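Local coordinates for galactose mutarotase-like protein (Clostridium acetobutylicum, PDB 3OS7) that probably binds carbohydrate and may interconvert the anomers of aldose sugars, at residues Glu132-Phe137 and Glu150-Leu155; Thr168-Leu173 and Glu328-Val333; Ser175-Leu180 and Phe321-Pro326. All coordinates share one frame; numbering follows the deposited sequence.

Contact 1: Glu132-Phe137 and Glu150-Leu155. With EDO (1,2-ethanediol), chain H.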
# COMPACT_ATOMS: atom_id res chain seq x y z
N GLU A 132 8.58 6.51 -13.01
CA GLU A 132 9.27 6.35 -11.73
C GLU A 132 9.33 7.68 -11.01
O GLU A 132 9.62 8.71 -11.63
CB GLU A 132 10.70 5.82 -11.93
CG GLU A 132 10.77 4.51 -12.71
CD GLU A 132 12.17 3.88 -12.71
OE1 GLU A 132 13.16 4.61 -12.53
OE2 GLU A 132 12.26 2.64 -12.89
N VAL A 133 9.10 7.64 -9.70
CA VAL A 133 9.18 8.81 -8.84
C VAL A 133 10.13 8.48 -7.72
O VAL A 133 10.25 7.32 -7.33
CB VAL A 133 7.80 9.27 -8.26
CG1 VAL A 133 6.91 9.81 -9.39
CG2 VAL A 133 7.10 8.11 -7.47
N VAL A 134 10.83 9.48 -7.23
CA VAL A 134 11.71 9.30 -6.09
C VAL A 134 11.47 10.33 -5.01
O VAL A 134 10.95 11.43 -5.26
CB VAL A 134 13.21 9.37 -6.49
CG1 VAL A 134 13.57 8.23 -7.44
CG2 VAL A 134 13.55 10.72 -7.09
N PHE A 135 11.81 9.93 -3.80
CA PHE A 135 11.82 10.81 -2.65
C PHE A 135 13.21 10.80 -2.04
O PHE A 135 13.68 9.76 -1.59
CB PHE A 135 10.85 10.33 -1.58
CG PHE A 135 10.82 11.24 -0.38
CD1 PHE A 135 10.20 12.47 -0.45
CD2 PHE A 135 11.46 10.90 0.77
CE1 PHE A 135 10.21 13.32 0.62
CE2 PHE A 135 11.49 11.76 1.85
CZ PHE A 135 10.87 12.96 1.79
N ASP A 136 13.84 11.97 -2.03
CA ASP A 136 15.18 12.14 -1.48
C ASP A 136 15.10 12.75 -0.09
O ASP A 136 14.62 13.89 0.09
CB ASP A 136 16.00 13.04 -2.39
CG ASP A 136 16.15 12.47 -3.80
OD1 ASP A 136 16.66 11.33 -3.93
OD2 ASP A 136 15.76 13.16 -4.77
N PHE A 137 15.51 11.99 0.91
CA PHE A 137 15.47 12.44 2.29
C PHE A 137 16.89 12.86 2.66
O PHE A 137 17.79 12.01 2.73
CB PHE A 137 14.98 11.33 3.21
CG PHE A 137 14.77 11.76 4.65
CD1 PHE A 137 13.70 12.59 5.01
CD2 PHE A 137 15.59 11.29 5.66
CE1 PHE A 137 13.50 12.95 6.32
CE2 PHE A 137 15.39 11.66 6.97
CZ PHE A 137 14.35 12.47 7.31
N GLU A 150 19.98 9.64 5.94
CA GLU A 150 19.67 9.97 4.56
C GLU A 150 19.21 8.71 3.82
O GLU A 150 19.70 7.61 4.06
CB GLU A 150 20.86 10.63 3.85
CG GLU A 150 21.18 12.02 4.43
CD GLU A 150 22.14 12.85 3.59
OE1 GLU A 150 23.21 12.34 3.25
OE2 GLU A 150 21.84 14.04 3.31
N PHE A 151 18.23 8.86 2.95
CA PHE A 151 17.76 7.73 2.15
C PHE A 151 17.09 8.21 0.87
O PHE A 151 16.76 9.38 0.74
CB PHE A 151 16.82 6.81 2.97
CG PHE A 151 15.50 7.43 3.38
CD1 PHE A 151 14.44 7.49 2.49
CD2 PHE A 151 15.30 7.92 4.68
CE1 PHE A 151 13.23 8.05 2.87
CE2 PHE A 151 14.11 8.46 5.07
CZ PHE A 151 13.05 8.52 4.13
N GLN A 152 16.93 7.30 -0.09
CA GLN A 152 16.12 7.57 -1.26
C GLN A 152 15.12 6.44 -1.40
O GLN A 152 15.49 5.28 -1.48
CB GLN A 152 16.93 7.65 -2.54
CG GLN A 152 16.11 8.03 -3.78
CD GLN A 152 16.94 8.02 -5.05
OE1 GLN A 152 17.30 6.95 -5.57
NE2 GLN A 152 17.24 9.21 -5.55
N PHE A 153 13.85 6.81 -1.46
CA PHE A 153 12.78 5.93 -1.82
C PHE A 153 12.49 6.07 -3.33
O PHE A 153 12.61 7.16 -3.91
CB PHE A 153 11.52 6.29 -1.03
CG PHE A 153 11.05 5.25 -0.06
CD1 PHE A 153 10.17 4.28 -0.45
CD2 PHE A 153 11.46 5.29 1.28
CE1 PHE A 153 9.70 3.35 0.45
CE2 PHE A 153 10.99 4.37 2.19
CZ PHE A 153 10.12 3.41 1.79
N LYS A 154 12.11 4.97 -3.97
CA LYS A 154 11.71 5.00 -5.38
C LYS A 154 10.50 4.11 -5.58
O LYS A 154 10.45 2.99 -5.05
CB LYS A 154 12.84 4.52 -6.29
CG LYS A 154 12.46 4.48 -7.75
CD LYS A 154 13.69 4.49 -8.71
CE LYS A 154 14.74 3.45 -8.41
NZ LYS A 154 16.06 3.95 -8.97
N LEU A 155 9.53 4.64 -6.31
CA LEU A 155 8.39 3.85 -6.78
C LEU A 155 8.53 3.79 -8.30
O LEU A 155 8.59 4.81 -8.97
CB LEU A 155 7.05 4.46 -6.38
CG LEU A 155 6.86 4.94 -4.96
CD1 LEU A 155 5.47 5.52 -4.71
CD2 LEU A 155 7.14 3.82 -3.99
C1 EDO H . 16.62 2.24 -4.14
O1 EDO H . 16.46 1.61 -5.41
C2 EDO H . 15.93 3.61 -4.15
O2 EDO H . 16.51 4.47 -5.16
O HOH W 1 15.55 3.93 -12.04

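Contact 2: Thr168-Leu173 and Glu328-Val333. With EDO (1,2-ethanediol), chain H.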
# COMPACT_ATOMS: atom_id res chain seq x y z
N THR A 168 8.82 -1.14 -5.43
CA THR A 168 9.11 -0.18 -4.36
C THR A 168 10.51 -0.47 -3.85
O THR A 168 10.86 -1.61 -3.60
CB THR A 168 8.11 -0.33 -3.20
OG1 THR A 168 6.78 -0.27 -3.74
CG2 THR A 168 8.32 0.72 -2.13
N SER A 169 11.33 0.56 -3.70
CA SER A 169 12.68 0.31 -3.18
C SER A 169 13.13 1.46 -2.35
O SER A 169 12.68 2.59 -2.55
CB SER A 169 13.67 0.04 -4.33
OG SER A 169 13.67 1.10 -5.25
N VAL A 170 14.02 1.17 -1.41
CA VAL A 170 14.64 2.19 -0.63
C VAL A 170 16.10 1.80 -0.43
O VAL A 170 16.41 0.61 -0.34
CB VAL A 170 13.92 2.42 0.72
CG1 VAL A 170 13.79 1.15 1.49
CG2 VAL A 170 14.65 3.47 1.51
N VAL A 171 16.97 2.81 -0.40
CA VAL A 171 18.40 2.61 -0.20
C VAL A 171 18.81 3.50 0.98
O VAL A 171 18.42 4.65 1.06
CB VAL A 171 19.25 2.89 -1.47
CG1 VAL A 171 19.03 4.27 -2.03
CG2 VAL A 171 20.73 2.70 -1.16
N ASN A 172 19.57 2.93 1.91
CA ASN A 172 20.11 3.64 3.04
C ASN A 172 21.34 4.39 2.56
O ASN A 172 22.31 3.75 2.16
CB ASN A 172 20.46 2.64 4.14
CG ASN A 172 21.13 3.27 5.33
OD1 ASN A 172 21.16 4.50 5.50
ND2 ASN A 172 21.69 2.42 6.19
N LEU A 173 21.28 5.72 2.56
CA LEU A 173 22.40 6.57 2.12
C LEU A 173 23.21 7.12 3.31
O LEU A 173 24.06 8.00 3.14
CB LEU A 173 21.87 7.70 1.23
CG LEU A 173 21.19 7.23 -0.08
CD1 LEU A 173 20.51 8.39 -0.86
CD2 LEU A 173 22.17 6.43 -0.99
N GLU A 328 22.91 -0.35 1.50
CA GLU A 328 22.06 -1.51 1.22
C GLU A 328 20.67 -1.05 0.83
O GLU A 328 20.19 -0.00 1.30
CB GLU A 328 21.98 -2.42 2.42
CG GLU A 328 21.41 -3.79 2.11
CD GLU A 328 21.28 -4.69 3.33
OE1 GLU A 328 21.53 -4.25 4.47
OE2 GLU A 328 20.91 -5.87 3.12
N SER A 329 20.02 -1.85 -0.01
CA SER A 329 18.65 -1.56 -0.41
C SER A 329 17.68 -2.69 -0.10
O SER A 329 18.08 -3.83 0.11
CB SER A 329 18.58 -1.21 -1.91
OG SER A 329 18.76 -2.35 -2.72
N TRP A 330 16.40 -2.33 -0.06
CA TRP A 330 15.27 -3.25 0.03
C TRP A 330 14.38 -2.96 -1.18
O TRP A 330 14.24 -1.80 -1.59
CB TRP A 330 14.47 -3.00 1.33
CG TRP A 330 13.12 -3.77 1.38
CD1 TRP A 330 12.90 -4.99 1.95
CD2 TRP A 330 11.87 -3.35 0.83
NE1 TRP A 330 11.59 -5.35 1.79
CE2 TRP A 330 10.94 -4.36 1.10
CE3 TRP A 330 11.44 -2.20 0.17
CZ2 TRP A 330 9.61 -4.27 0.69
CZ3 TRP A 330 10.14 -2.11 -0.23
CH2 TRP A 330 9.24 -3.14 0.02
N SER A 331 13.81 -4.00 -1.77
CA SER A 331 12.83 -3.84 -2.85
C SER A 331 11.69 -4.86 -2.71
O SER A 331 11.93 -6.02 -2.35
CB SER A 331 13.51 -4.00 -4.22
OG SER A 331 12.57 -3.91 -5.28
N GLY A 332 10.48 -4.43 -3.02
CA GLY A 332 9.34 -5.33 -3.05
C GLY A 332 8.51 -5.03 -4.28
O GLY A 332 8.54 -3.90 -4.78
N VAL A 333 7.79 -6.03 -4.77
CA VAL A 333 6.96 -5.88 -5.95
C VAL A 333 5.51 -6.27 -5.69
O VAL A 333 5.25 -7.34 -5.10
CB VAL A 333 7.48 -6.77 -7.08
CG1 VAL A 333 6.64 -6.64 -8.32
CG2 VAL A 333 8.95 -6.47 -7.35
C1 EDO H . 16.62 2.24 -4.14
O1 EDO H . 16.46 1.61 -5.41
C2 EDO H . 15.93 3.61 -4.15
O2 EDO H . 16.51 4.47 -5.16
O HOH W 2 5.68 -2.85 -4.06

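Contact 3: Ser175-Leu180 and Phe321-Pro326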
# COMPACT_ATOMS: atom_id res chain seq x y z
N SER A 175 25.48 6.61 7.11
CA SER A 175 26.66 5.88 7.56
C SER A 175 26.36 4.87 8.66
O SER A 175 27.27 4.26 9.21
CB SER A 175 27.70 6.89 8.04
OG SER A 175 27.23 7.60 9.16
N GLU A 176 25.07 4.68 8.99
CA GLU A 176 24.66 3.79 10.08
C GLU A 176 23.55 2.84 9.63
O GLU A 176 22.85 3.09 8.65
CB GLU A 176 24.15 4.61 11.26
CG GLU A 176 25.20 5.48 11.93
CD GLU A 176 24.62 6.35 13.02
OE1 GLU A 176 23.92 7.34 12.69
OE2 GLU A 176 24.87 6.05 14.20
N GLU A 177 23.37 1.79 10.41
CA GLU A 177 22.29 0.84 10.19
C GLU A 177 20.92 1.54 10.31
O GLU A 177 20.67 2.19 11.30
CB GLU A 177 22.41 -0.24 11.27
CG GLU A 177 21.78 -1.53 10.93
CD GLU A 177 21.78 -2.51 12.09
OE1 GLU A 177 22.22 -2.18 13.22
OE2 GLU A 177 21.31 -3.63 11.85
N MSE A 178 20.06 1.36 9.31
CA MSE A 178 18.78 2.06 9.22
C MSE A 178 17.61 1.09 9.47
O MSE A 178 17.46 0.11 8.77
CB MSE A 178 18.61 2.69 7.86
CG MSE A 178 17.43 3.64 7.76
SE MSE A 178 17.06 4.22 5.98
CE MSE A 178 15.83 2.87 5.39
N PRO A 179 16.77 1.40 10.46
CA PRO A 179 15.54 0.60 10.65
C PRO A 179 14.67 0.63 9.41
O PRO A 179 14.56 1.67 8.76
CB PRO A 179 14.81 1.35 11.77
CG PRO A 179 15.91 2.12 12.48
CD PRO A 179 16.89 2.48 11.44
N LEU A 180 13.99 -0.48 9.12
CA LEU A 180 13.21 -0.56 7.90
C LEU A 180 11.92 -1.35 8.13
O LEU A 180 11.94 -2.51 8.56
CB LEU A 180 14.01 -1.29 6.82
CG LEU A 180 13.30 -1.50 5.47
CD1 LEU A 180 13.22 -0.21 4.69
CD2 LEU A 180 14.07 -2.54 4.71
N PHE A 321 10.82 -7.33 11.06
CA PHE A 321 11.60 -6.12 11.23
C PHE A 321 12.96 -6.36 10.60
O PHE A 321 13.53 -7.44 10.76
CB PHE A 321 11.75 -5.81 12.71
CG PHE A 321 12.56 -4.60 12.97
CD1 PHE A 321 12.13 -3.37 12.55
CD2 PHE A 321 13.79 -4.69 13.62
CE1 PHE A 321 12.90 -2.22 12.79
CE2 PHE A 321 14.54 -3.55 13.88
CZ PHE A 321 14.08 -2.32 13.46
N LYS A 322 13.44 -5.37 9.88
CA LYS A 322 14.70 -5.45 9.15
C LYS A 322 15.47 -4.16 9.37
O LYS A 322 14.94 -3.14 9.82
CB LYS A 322 14.43 -5.63 7.63
CG LYS A 322 13.79 -6.96 7.24
CD LYS A 322 13.66 -7.15 5.74
CE LYS A 322 14.74 -8.06 5.19
NZ LYS A 322 16.10 -7.59 5.54
N THR A 323 16.75 -4.22 9.08
CA THR A 323 17.53 -3.01 9.01
C THR A 323 18.32 -3.06 7.72
O THR A 323 18.53 -4.15 7.14
CB THR A 323 18.46 -2.90 10.20
OG1 THR A 323 19.40 -3.97 10.16
CG2 THR A 323 17.68 -2.96 11.51
N LEU A 324 18.70 -1.89 7.23
CA LEU A 324 19.58 -1.79 6.08
C LEU A 324 20.95 -1.27 6.52
O LEU A 324 21.07 -0.28 7.22
CB LEU A 324 18.99 -0.84 5.05
CG LEU A 324 17.73 -1.29 4.30
CD1 LEU A 324 17.30 -0.18 3.34
CD2 LEU A 324 18.04 -2.58 3.57
N LYS A 325 21.99 -1.98 6.09
CA LYS A 325 23.35 -1.52 6.29
C LYS A 325 23.59 -0.33 5.32
O LYS A 325 22.78 -0.08 4.40
CB LYS A 325 24.32 -2.70 6.08
CG LYS A 325 24.21 -3.81 7.14
CD LYS A 325 25.27 -4.89 6.90
CE LYS A 325 25.29 -5.97 7.99
NZ LYS A 325 24.09 -6.87 7.93
N PRO A 326 24.67 0.43 5.52
CA PRO A 326 24.99 1.55 4.64
C PRO A 326 25.07 1.14 3.19
O PRO A 326 25.74 0.14 2.86
CB PRO A 326 26.33 2.08 5.21
CG PRO A 326 26.22 1.74 6.67
CD PRO A 326 25.58 0.38 6.69

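Contact 1: Glu132-Phe137 and Glu150-Leu155
Gln152 NE2 donates to Asp136 OD1 at 2.7 Å, a nearly straight bond that lies close to the amide plane and uses the syn lone pair of the carboxylate. This non-hydrogen-bonded pair thus gains a polar link where the backbones offer none. Gln152 CG stands anti to the backbone N (chi1 -176°), and the side chain runs beside that of Asp136. Gln152 OE1 accepts from O2 of a 1,2-ethanediol at 2.6 Å, and the two bonds fix which way the amide is turned. On the same face, Val134 CG1 packs against Lys154 CG at 3.9 Å. A water donates to Glu132 OE1 and accepts from Lys154 NZ, bridging opposite charges that do not touch, while Glu132 OE2 is bonded to Ser156.

Strands 128-137 and 151-160 of the mutarotase-like beta-sandwich, consecutive in the chain, pair antiparallel, with two-way backbone bonds at Val133-Leu155, Phe135-Phe153 (Phe135 N to Phe153 O, 2.9 Å) and Phe137-Phe151. The face bearing those six residues is apolar. Phe137 CB sits over the centre of the Phe151 ring, 3.5 Å from its centroid, as a CH-pi contact; the two rings are nearly parallel, at 20°, yet slid apart. Phe151 CE1 comes to the edge of the Phe135 ring, 4.0 Å from Phe135 CD2. Strand 118-125 borders Glu132-Phe137, strand 163-172 borders Glu150-Leu155, and Met178, Val182 and Tyr184 of strand 178-189 pack against the apolar face.

Contact 2: Thr168-Leu173 and Glu328-Val333
An antiparallel strand pair within the beta-sandwich of the galactose mutarotase-like fold joins Thr168-Leu173 to Glu328-Val333, bringing together parts of the chain more than 150 residues apart. Thr168 pairs with Gly332 and Val170 with Trp330 through two-way backbone bonds, among them Thr168 N to Gly332 O at 2.8 Å. Asn172 N to Glu328 O, 3.1 Å, extends the pairing.

The indole of Trp330 lies on the buried face. Its CG is anti to the backbone N (chi1 170°), and the ring lies forward along its own strand, with Gly332 N above one face, toward the rim. Thr168 CG2 meets the indole in its plane, at the edge, 3.9 Å from Trp330 CZ3. Thr168 OG1 turns from the tryptophan to Tyr184 OH and to a water shared with Gly332 O, to which it donates in a weak bond.

On the other face, Ser169 OG shares a hydrogen bond with O1 of a bound 1,2-ethanediol at 2.8 Å, and Val171 CG1 packs on the diol carbon C1. Strand 151-160 flanks Thr168-Leu173 on its other edge, and strand 178-189 covers the buried face, with Leu180 and Val182 against Trp330.

Contact 3: Ser175-Leu180 and Phe321-Pro326
Strands 178-180 and 322-324 run antiparallel but well off a straight antiparallel course, 140° between their N-to-C directions, with Met178 opposite Leu324 and Leu180 opposite Lys322 as hydrogen-bonded pairs. The bonding is uneven along the pair. Met178 N to Leu324 O and its return bond are both 2.8 Å, whereas at the other end Leu180 N to Lys322 O is more bent and its return bond, Lys322 N to Leu180 O, is weak at 3.5 Å.

Glu177 and Thr323 make the polar side-chain link. Thr323 OG1, set between its backbone N and carbonyl carbon (chi1 64°), donates to Glu177 OE2 at 2.6 Å. The hydroxyl approaches that oxygen on its anti side, 28° out of the carboxylate plane. On the face of Thr323, Pro179 CB meets the edge of the Phe321 ring, 4.1 Å from Phe321 CZ, and the side chain of Pro179 also lies near a bound tetraethylene glycol.

On the opposite face, selenomethionine Met178 and Leu324 lie side by side, with Met178 CE 4.0 Å from Leu324 CD1. Leu180 CD2 comes to 3.9 Å from Leu324 CG, so Leu324 is touched by both. Beyond the strands, Pro326 CG packs on the backbone of Ser175.

The short strand 322-324 thus pairs with the start of strand 178-189, and Leu90 of strand 82-90 touches Glu177, Pro179 and Thr323. Chemically, the contact combines a short hydroxyl-carboxylate bond with apolar packing on both faces. Glu177 OE2 accepts from a neutral hydroxyl; Lys325 NZ, 5.8 Å from Glu177 OE2 and not in contact, may help to stabilise the negative charge.

Overall arrangement
Contacts 1 and 2 are neighbours in one sheet, their centres about 9 Å apart, because strands 151-160 and 163-172 pair directly: Lys154 N lies 2.8 Å from Ser169 O, a probable hydrogen bond. The ethanediol spans both, although it probably came from the crystallisation liquor. Contact 3 is nested in the chain loop that contact 2 closes, with centres about 11 Å apart. Asn172 ND2 ties them, 3.0 Å from Leu324 O. Contacts 1 and 3 are about 16 Å apart, meeting where Phe151 touches Met178. Tetraethylene glycol is bound about 6 Å from the side chain of Phe151 and about 4 Å from that of Pro179; though probably from the crystallisation liquor, such molecules often mark pockets.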